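Long-range contact in probable dipeptidase (Pseudomonas aeruginosa, PDB 3B40), which probably hydrolyses dipeptides as a metal-dependent peptidase of the M19 membrane dipeptidase family: residues G48-L60 with G364-R376. The protein carries 11 engineered substitutions. Residues are numbered along the deposited sequence; the frame is centred on the assembly and turned at random.
Sequences GQLDLVKAGRGRL and GGVDGWKDVSEIR. Engineered in segment 48-60: Gly48 (natural residue Asn).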
ATOM      1  N   GLY A  48     -12.001   4.107 -12.531  1.00 21.82           N
ATOM      2  CA  GLY A  48     -11.022   3.820 -11.493  1.00 20.30           C
ATOM      3  C   GLY A  48      -9.708   4.527 -11.742  1.00 20.04           C
ATOM      4  O   GLY A  48      -9.578   5.310 -12.688  1.00 20.58           O
ATOM      5  N   GLN A  49      -8.715   4.242 -10.904  1.00 17.91           N
ATOM      6  CA  GLN A  49      -7.427   4.900 -11.042  1.00 16.72           C
ATOM      7  C   GLN A  49      -6.446   4.058 -11.845  1.00 15.22           C
ATOM      8  O   GLN A  49      -5.350   4.495 -12.118  1.00 15.74           O
ATOM      9  CB  GLN A  49      -6.896   5.294  -9.665  1.00 15.50           C
ATOM     10  CG  GLN A  49      -7.691   6.440  -9.085  1.00 15.17           C
ATOM     11  CD  GLN A  49      -7.319   6.755  -7.634  1.00 13.17           C
ATOM     12  OE1 GLN A  49      -7.393   5.898  -6.768  1.00 14.22           O
ATOM     13  NE2 GLN A  49      -6.958   7.997  -7.375  1.00 14.01           N
ATOM     14  N   LEU A  50      -6.858   2.852 -12.223  1.00 15.38           N
ATOM     15  CA  LEU A  50      -6.056   1.988 -13.068  1.00 15.28           C
ATOM     16  C   LEU A  50      -6.900   1.291 -14.162  1.00 16.24           C
ATOM     17  O   LEU A  50      -7.914   0.633 -13.875  1.00 15.61           O
ATOM     18  CB  LEU A  50      -5.322   0.922 -12.235  1.00 14.25           C
ATOM     19  CG  LEU A  50      -4.689  -0.280 -12.985  1.00 13.13           C
ATOM     20  CD1 LEU A  50      -3.424   0.066 -13.870  1.00 14.72           C
ATOM     21  CD2 LEU A  50      -4.405  -1.482 -12.076  1.00 15.62           C
ATOM     22  N   ASP A  51      -6.409   1.371 -15.389  1.00 17.22           N
ATOM     23  CA  ASP A  51      -6.885   0.512 -16.501  1.00 18.44           C
ATOM     24  C   ASP A  51      -5.800   0.460 -17.564  1.00 18.30           C
ATOM     25  O   ASP A  51      -4.796   1.141 -17.427  1.00 17.73           O
ATOM     26  CB  ASP A  51      -8.220   1.007 -17.073  1.00 18.18           C
ATOM     27  CG  ASP A  51      -8.212   2.497 -17.361  1.00 19.73           C
ATOM     28  OD1 ASP A  51      -7.470   2.931 -18.293  1.00 21.83           O
ATOM     29  OD2 ASP A  51      -8.980   3.230 -16.679  1.00 18.47           O
ATOM     30  N   LEU A  52      -5.985  -0.342 -18.618  1.00 19.09           N
ATOM     31  CA  LEU A  52      -4.920  -0.482 -19.610  1.00 19.35           C
ATOM     32  C   LEU A  52      -4.695   0.789 -20.441  1.00 19.05           C
ATOM     33  O   LEU A  52      -3.590   1.066 -20.876  1.00 19.36           O
ATOM     34  CB  LEU A  52      -5.116  -1.727 -20.481  1.00 20.01           C
ATOM     35  CG  LEU A  52      -5.110  -3.104 -19.788  1.00 20.25           C
ATOM     36  CD1 LEU A  52      -5.503  -4.194 -20.794  1.00 21.96           C
ATOM     37  CD2 LEU A  52      -3.785  -3.446 -19.135  1.00 20.31           C
ATOM     38  N   VAL A  53      -5.759   1.558 -20.641  1.00 19.23           N
ATOM     39  CA  VAL A  53      -5.693   2.850 -21.330  1.00 18.59           C
ATOM     40  C   VAL A  53      -4.879   3.896 -20.558  1.00 18.24           C
ATOM     41  O   VAL A  53      -3.950   4.518 -21.113  1.00 16.81           O
ATOM     42  CB  VAL A  53      -7.119   3.399 -21.632  1.00 18.81           C
ATOM     43  CG1 VAL A  53      -7.039   4.792 -22.314  1.00 19.74           C
ATOM     44  CG2 VAL A  53      -7.897   2.412 -22.527  1.00 19.33           C
ATOM     45  N   LYS A  54      -5.206   4.084 -19.272  1.00 17.86           N
ATOM     46  CA  LYS A  54      -4.481   5.069 -18.451  1.00 17.81           C
ATOM     47  C   LYS A  54      -3.005   4.662 -18.358  1.00 17.69           C
ATOM     48  O   LYS A  54      -2.134   5.503 -18.484  1.00 18.01           O
ATOM     49  CB  LYS A  54      -5.102   5.226 -17.058  1.00 17.30           C
ATOM     50  CG  LYS A  54      -6.502   5.856 -17.037  1.00 19.02           C
ATOM     51  CD  LYS A  54      -7.054   5.902 -15.614  1.00 18.89           C
ATOM     52  CE  LYS A  54      -8.391   6.582 -15.534  1.00 19.29           C
ATOM     53  NZ  LYS A  54      -9.409   5.701 -16.177  1.00 19.07           N
ATOM     54  N   ALA A  55      -2.735   3.362 -18.201  1.00 18.14           N
ATOM     55  CA  ALA A  55      -1.364   2.872 -18.013  1.00 19.04           C
ATOM     56  C   ALA A  55      -0.513   3.020 -19.249  1.00 20.06           C
ATOM     57  O   ALA A  55       0.668   3.348 -19.138  1.00 20.14           O
ATOM     58  CB  ALA A  55      -1.348   1.409 -17.517  1.00 19.22           C
ATOM     59  N   GLY A  56      -1.112   2.761 -20.419  1.00 20.52           N
ATOM     60  CA  GLY A  56      -0.449   2.981 -21.706  1.00 21.22           C
ATOM     61  C   GLY A  56      -0.092   4.441 -21.930  1.00 21.52           C
ATOM     62  O   GLY A  56       0.987   4.747 -22.420  1.00 21.01           O
ATOM     63  N   ARG A  57      -1.018   5.331 -21.577  1.00 21.73           N
ATOM     64  CA  ARG A  57      -0.839   6.780 -21.685  1.00 22.20           C
ATOM     65  C   ARG A  57       0.299   7.277 -20.796  1.00 21.46           C
ATOM     66  O   ARG A  57       1.117   8.100 -21.222  1.00 22.05           O
ATOM     67  CB  ARG A  57      -2.108   7.506 -21.239  1.00 22.66           C
ATOM     68  CG  ARG A  57      -2.818   8.289 -22.326  1.00 27.27           C
ATOM     69  CD  ARG A  57      -3.820   9.264 -21.707  1.00 30.09           C
ATOM     70  NE  ARG A  57      -4.983   8.596 -21.125  1.00 33.23           N
ATOM     71  CZ  ARG A  57      -5.593   8.993 -20.003  1.00 35.04           C
ATOM     72  NH1 ARG A  57      -5.158  10.047 -19.324  1.00 35.95           N
ATOM     73  NH2 ARG A  57      -6.648   8.341 -19.554  1.00 36.00           N
ATOM     74  N   GLY A  58       0.319   6.814 -19.548  1.00 19.92           N
ATOM     75  CA  GLY A  58       1.339   7.230 -18.615  1.00 18.54           C
ATOM     76  C   GLY A  58       2.629   6.497 -18.852  1.00 18.56           C
ATOM     77  O   GLY A  58       3.665   6.949 -18.395  1.00 18.17           O
ATOM     78  N   ARG A  59       2.577   5.350 -19.545  1.00 17.81           N
ATOM     79  CA  ARG A  59       3.766   4.475 -19.689  1.00 18.25           C
ATOM     80  C   ARG A  59       4.143   3.746 -18.390  1.00 17.58           C
ATOM     81  O   ARG A  59       5.311   3.455 -18.169  1.00 17.56           O
ATOM     82  CB  ARG A  59       5.011   5.242 -20.216  1.00 18.28           C
ATOM     83  CG  ARG A  59       4.814   6.051 -21.508  1.00 19.82           C
ATOM     84  CD  ARG A  59       4.384   5.169 -22.681  1.00 24.79           C
ATOM     85  NE  ARG A  59       5.288   4.037 -22.938  1.00 28.69           N
ATOM     86  CZ  ARG A  59       6.275   4.026 -23.844  1.00 31.66           C
ATOM     87  NH1 ARG A  59       7.005   2.932 -23.980  1.00 33.39           N
ATOM     88  NH2 ARG A  59       6.523   5.080 -24.641  1.00 32.58           N
ATOM     89  N   LEU A  60       3.161   3.474 -17.523  1.00 17.03           N
ATOM     90  CA  LEU A  60       3.382   2.621 -16.344  1.00 14.75           C
ATOM     91  C   LEU A  60       3.632   1.216 -16.822  1.00 14.16           C
ATOM     92  O   LEU A  60       2.780   0.664 -17.514  1.00 13.81           O
ATOM     93  CB  LEU A  60       2.125   2.614 -15.461  1.00 14.65           C
ATOM     94  CG  LEU A  60       2.290   1.861 -14.126  1.00 14.94           C
ATOM     95  CD1 LEU A  60       3.439   2.398 -13.275  1.00 12.07           C
ATOM     96  CD2 LEU A  60       0.986   1.846 -13.322  1.00 14.10           C
ATOM     97  N   GLY A 364      -5.598   6.758  -2.356  1.00 14.14           N
ATOM     98  CA  GLY A 364      -4.360   7.413  -2.705  1.00 14.04           C
ATOM     99  C   GLY A 364      -4.459   8.255  -3.969  1.00 14.82           C
ATOM    100  O   GLY A 364      -5.469   8.239  -4.680  1.00 14.37           O
ATOM    101  N   GLY A 365      -3.370   8.939  -4.283  1.00 14.93           N
ATOM    102  CA  GLY A 365      -3.365   9.927  -5.353  1.00 16.14           C
ATOM    103  C   GLY A 365      -3.185  11.258  -4.679  1.00 15.97           C
ATOM    104  O   GLY A 365      -3.768  11.518  -3.615  1.00 16.21           O
ATOM    105  N   VAL A 366      -2.363  12.110  -5.276  1.00 16.34           N
ATOM    106  CA  VAL A 366      -2.201  13.477  -4.765  1.00 16.68           C
ATOM    107  C   VAL A 366      -2.595  14.478  -5.871  1.00 18.47           C
ATOM    108  O   VAL A 366      -2.705  14.105  -7.053  1.00 17.96           O
ATOM    109  CB  VAL A 366      -0.736  13.747  -4.286  1.00 16.68           C
ATOM    110  CG1 VAL A 366      -0.339  12.822  -3.100  1.00 16.03           C
ATOM    111  CG2 VAL A 366       0.249  13.633  -5.433  1.00 14.34           C
ATOM    112  N   ASP A 367      -2.764  15.744  -5.501  1.00 18.82           N
ATOM    113  CA  ASP A 367      -2.957  16.790  -6.494  1.00 20.79           C
ATOM    114  C   ASP A 367      -1.779  16.752  -7.472  1.00 19.77           C
ATOM    115  O   ASP A 367      -0.635  16.912  -7.074  1.00 20.52           O
ATOM    116  CB  ASP A 367      -3.077  18.158  -5.798  1.00 21.59           C
ATOM    117  CG  ASP A 367      -3.407  19.288  -6.767  1.00 26.61           C
ATOM    118  OD1 ASP A 367      -3.977  19.019  -7.841  1.00 33.12           O
ATOM    119  OD2 ASP A 367      -3.090  20.462  -6.459  1.00 31.82           O
ATOM    120  N   GLY A 368      -2.067  16.512  -8.748  1.00 19.64           N
ATOM    121  CA  GLY A 368      -1.041  16.443  -9.789  1.00 18.83           C
ATOM    122  C   GLY A 368      -0.727  15.007 -10.192  1.00 18.25           C
ATOM    123  O   GLY A 368      -0.009  14.770 -11.168  1.00 17.59           O
ATOM    124  N   TRP A 369      -1.272  14.046  -9.433  1.00 17.82           N
ATOM    125  CA  TRP A 369      -1.118  12.596  -9.700  1.00 15.90           C
ATOM    126  C   TRP A 369      -2.359  11.860  -9.254  1.00 15.91           C
ATOM    127  O   TRP A 369      -2.405  11.332  -8.156  1.00 15.28           O
ATOM    128  CB  TRP A 369       0.128  12.021  -9.007  1.00 15.26           C
ATOM    129  CG  TRP A 369       0.448  10.555  -9.297  1.00 14.60           C
ATOM    130  CD1 TRP A 369       0.220   9.880 -10.463  1.00 15.10           C
ATOM    131  CD2 TRP A 369       1.080   9.607  -8.404  1.00 15.36           C
ATOM    132  NE1 TRP A 369       0.654   8.565 -10.350  1.00 16.39           N
ATOM    133  CE2 TRP A 369       1.203   8.387  -9.101  1.00 13.62           C
ATOM    134  CE3 TRP A 369       1.567   9.684  -7.075  1.00 14.26           C
ATOM    135  CZ2 TRP A 369       1.791   7.251  -8.530  1.00 14.74           C
ATOM    136  CZ3 TRP A 369       2.157   8.566  -6.517  1.00 15.09           C
ATOM    137  CH2 TRP A 369       2.257   7.351  -7.243  1.00 14.99           C
ATOM    138  N   LYS A 370      -3.344  11.787 -10.138  1.00 16.17           N
ATOM    139  CA  LYS A 370      -4.660  11.361  -9.739  1.00 16.54           C
ATOM    140  C   LYS A 370      -4.999   9.982 -10.261  1.00 15.48           C
ATOM    141  O   LYS A 370      -5.983   9.376  -9.840  1.00 14.45           O
ATOM    142  CB  LYS A 370      -5.703  12.390 -10.174  1.00 16.88           C
ATOM    143  CG  LYS A 370      -6.032  12.399 -11.670  1.00 19.80           C
ATOM    144  CD  LYS A 370      -7.057  13.484 -11.962  1.00 21.46           C
ATOM    145  CE  LYS A 370      -6.966  13.937 -13.400  1.00 25.51           C
ATOM    146  NZ  LYS A 370      -7.703  13.006 -14.318  1.00 30.32           N
ATOM    147  N   ASP A 371      -4.196   9.511 -11.209  1.00 14.19           N
ATOM    148  CA  ASP A 371      -4.312   8.143 -11.698  1.00 14.54           C
ATOM    149  C   ASP A 371      -3.012   7.721 -12.417  1.00 13.84           C
ATOM    150  O   ASP A 371      -2.058   8.509 -12.517  1.00 13.86           O
ATOM    151  CB  ASP A 371      -5.606   7.970 -12.548  1.00 14.86           C
ATOM    152  CG  ASP A 371      -5.582   8.781 -13.843  1.00 16.20           C
ATOM    153  OD1 ASP A 371      -4.515   8.845 -14.512  1.00 16.03           O
ATOM    154  OD2 ASP A 371      -6.635   9.361 -14.182  1.00 14.53           O
ATOM    155  N   VAL A 372      -2.962   6.483 -12.896  1.00 13.84           N
ATOM    156  CA  VAL A 372      -1.697   5.910 -13.398  1.00 13.90           C
ATOM    157  C   VAL A 372      -1.209   6.595 -14.665  1.00 15.30           C
ATOM    158  O   VAL A 372      -0.050   6.428 -15.042  1.00 14.02           O
ATOM    159  CB  VAL A 372      -1.738   4.366 -13.641  1.00 13.51           C
ATOM    160  CG1 VAL A 372      -1.912   3.631 -12.309  1.00 13.32           C
ATOM    161  CG2 VAL A 372      -2.845   3.998 -14.643  1.00 11.37           C
ATOM    162  N   SER A 373      -2.101   7.356 -15.310  1.00 15.99           N
ATOM    163  CA  SER A 373      -1.754   8.016 -16.568  1.00 17.63           C
ATOM    164  C   SER A 373      -0.872   9.234 -16.282  1.00 17.72           C
ATOM    165  O   SER A 373      -0.244   9.782 -17.205  1.00 17.93           O
ATOM    166  CB  SER A 373      -3.017   8.424 -17.351  1.00 16.92           C
ATOM    167  OG  SER A 373      -3.549   9.637 -16.867  1.00 19.18           O
ATOM    168  N   GLU A 374      -0.819   9.632 -15.005  1.00 17.87           N
ATOM    169  CA  GLU A 374      -0.118  10.879 -14.571  1.00 17.79           C
ATOM    170  C   GLU A 374       1.256  10.656 -13.871  1.00 16.88           C
ATOM    171  O   GLU A 374       1.879  11.593 -13.317  1.00 15.73           O
ATOM    172  CB  GLU A 374      -1.066  11.731 -13.716  1.00 17.68           C
ATOM    173  CG  GLU A 374      -2.172  12.414 -14.529  1.00 18.79           C
ATOM    174  CD  GLU A 374      -3.010  13.435 -13.760  1.00 20.60           C
ATOM    175  OE1 GLU A 374      -2.939  13.531 -12.515  1.00 22.42           O
ATOM    176  OE2 GLU A 374      -3.771  14.173 -14.426  1.00 25.34           O
ATOM    177  N   ILE A 375       1.773   9.435 -13.946  1.00 16.01           N
ATOM    178  CA  ILE A 375       3.082   9.135 -13.305  1.00 15.89           C
ATOM    179  C   ILE A 375       4.232  10.054 -13.718  1.00 16.96           C
ATOM    180  O   ILE A 375       5.129  10.337 -12.920  1.00 16.45           O
ATOM    181  CB  ILE A 375       3.505   7.646 -13.489  1.00 16.61           C
ATOM    182  CG1 ILE A 375       3.780   7.310 -14.972  1.00 15.87           C
ATOM    183  CG2 ILE A 375       2.421   6.721 -12.897  1.00 14.55           C
ATOM    184  CD1 ILE A 375       4.725   6.075 -15.165  1.00 14.64           C
ATOM    185  N   ARG A 376       4.218  10.544 -14.967  1.00 17.43           N
ATOM    186  CA  ARG A 376       5.319  11.371 -15.441  1.00 18.25           C
ATOM    187  C   ARG A 376       5.347  12.729 -14.747  1.00 16.44           C
ATOM    188  O   ARG A 376       6.372  13.393 -14.736  1.00 16.25           O
ATOM    189  CB  ARG A 376       5.290  11.497 -16.969  1.00 18.72           C
ATOM    190  CG  ARG A 376       5.344  10.106 -17.639  1.00 23.57           C
ATOM    191  CD  ARG A 376       5.200  10.127 -19.141  1.00 23.06           C
ATOM    192  NE  ARG A 376       3.906  10.686 -19.509  1.00 32.62           N
ATOM    193  CZ  ARG A 376       3.386  10.650 -20.722  1.00 32.47           C
ATOM    194  NH1 ARG A 376       4.047  10.070 -21.730  1.00 36.29           N
ATOM    195  NH2 ARG A 376       2.213  11.208 -20.924  1.00 32.04           N
TER
HETATM  196  O   HOH W   1      -3.700  11.990 -18.469  1.00 38.99           O
HETATM  197  O   HOH W   2       2.140   8.280 -23.946  1.00 39.19           O
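Gln49 sets its CG beside its own backbone N (chi1 -71°) and runs extended from there (chi2 173°), which carries the amide NE2 across to two carbonyls, Gly364 O at 3.1 Å and Lys370 O at 3.0 Å. Neither acceptor lies in the amide plane, and the donor stands 37° above the carbonyl plane of Lys370. The other end of the amide, OE1, accepts from the backbone N of Asn361, so the group is gripped from both its ends. Val372 N donates to Gln49 O at 3.2 Å. The branch of Val372 divides its two methyls: CG2 packs on Lys54 CB at 3.5 Å in the first turn of helix 52-58, near Leu50 and Ala55, while CG1 meets Leu60 CD2 at 3.6 Å, past the helix end. The family belongs to the TIM-barrel clan, and here a loop following strand 354-357 of the parallel sheet is fastened to the short helix that follows strand 25-29 in the chain and precedes 62-68, with Phe131 of strand 131-138 touching Leu50, Ala55 and Leu60. Asp371 makes an Asx turn, OD1 receiving both Ser373 N and Ser373 OG, which holds the carboxylate beside CD and CE of Lys54, the two side chains crossing at about a right angle; the ammonium of Lys54 instead pairs with Asp51, the N-cap residue, and Asp45. At the far end of the helix, a Schellman motif with Arg59 as its positive-phi residue closes the last turn. Gly58 CA lies 3.3 Å from Ser373 O, and a side chain here would run into Val372 O and Ser373 CA. The Arg376 guanidinium lays one face over Arg57 O, and a water bridges Arg57 NH1, weakly, to Ser373 OG.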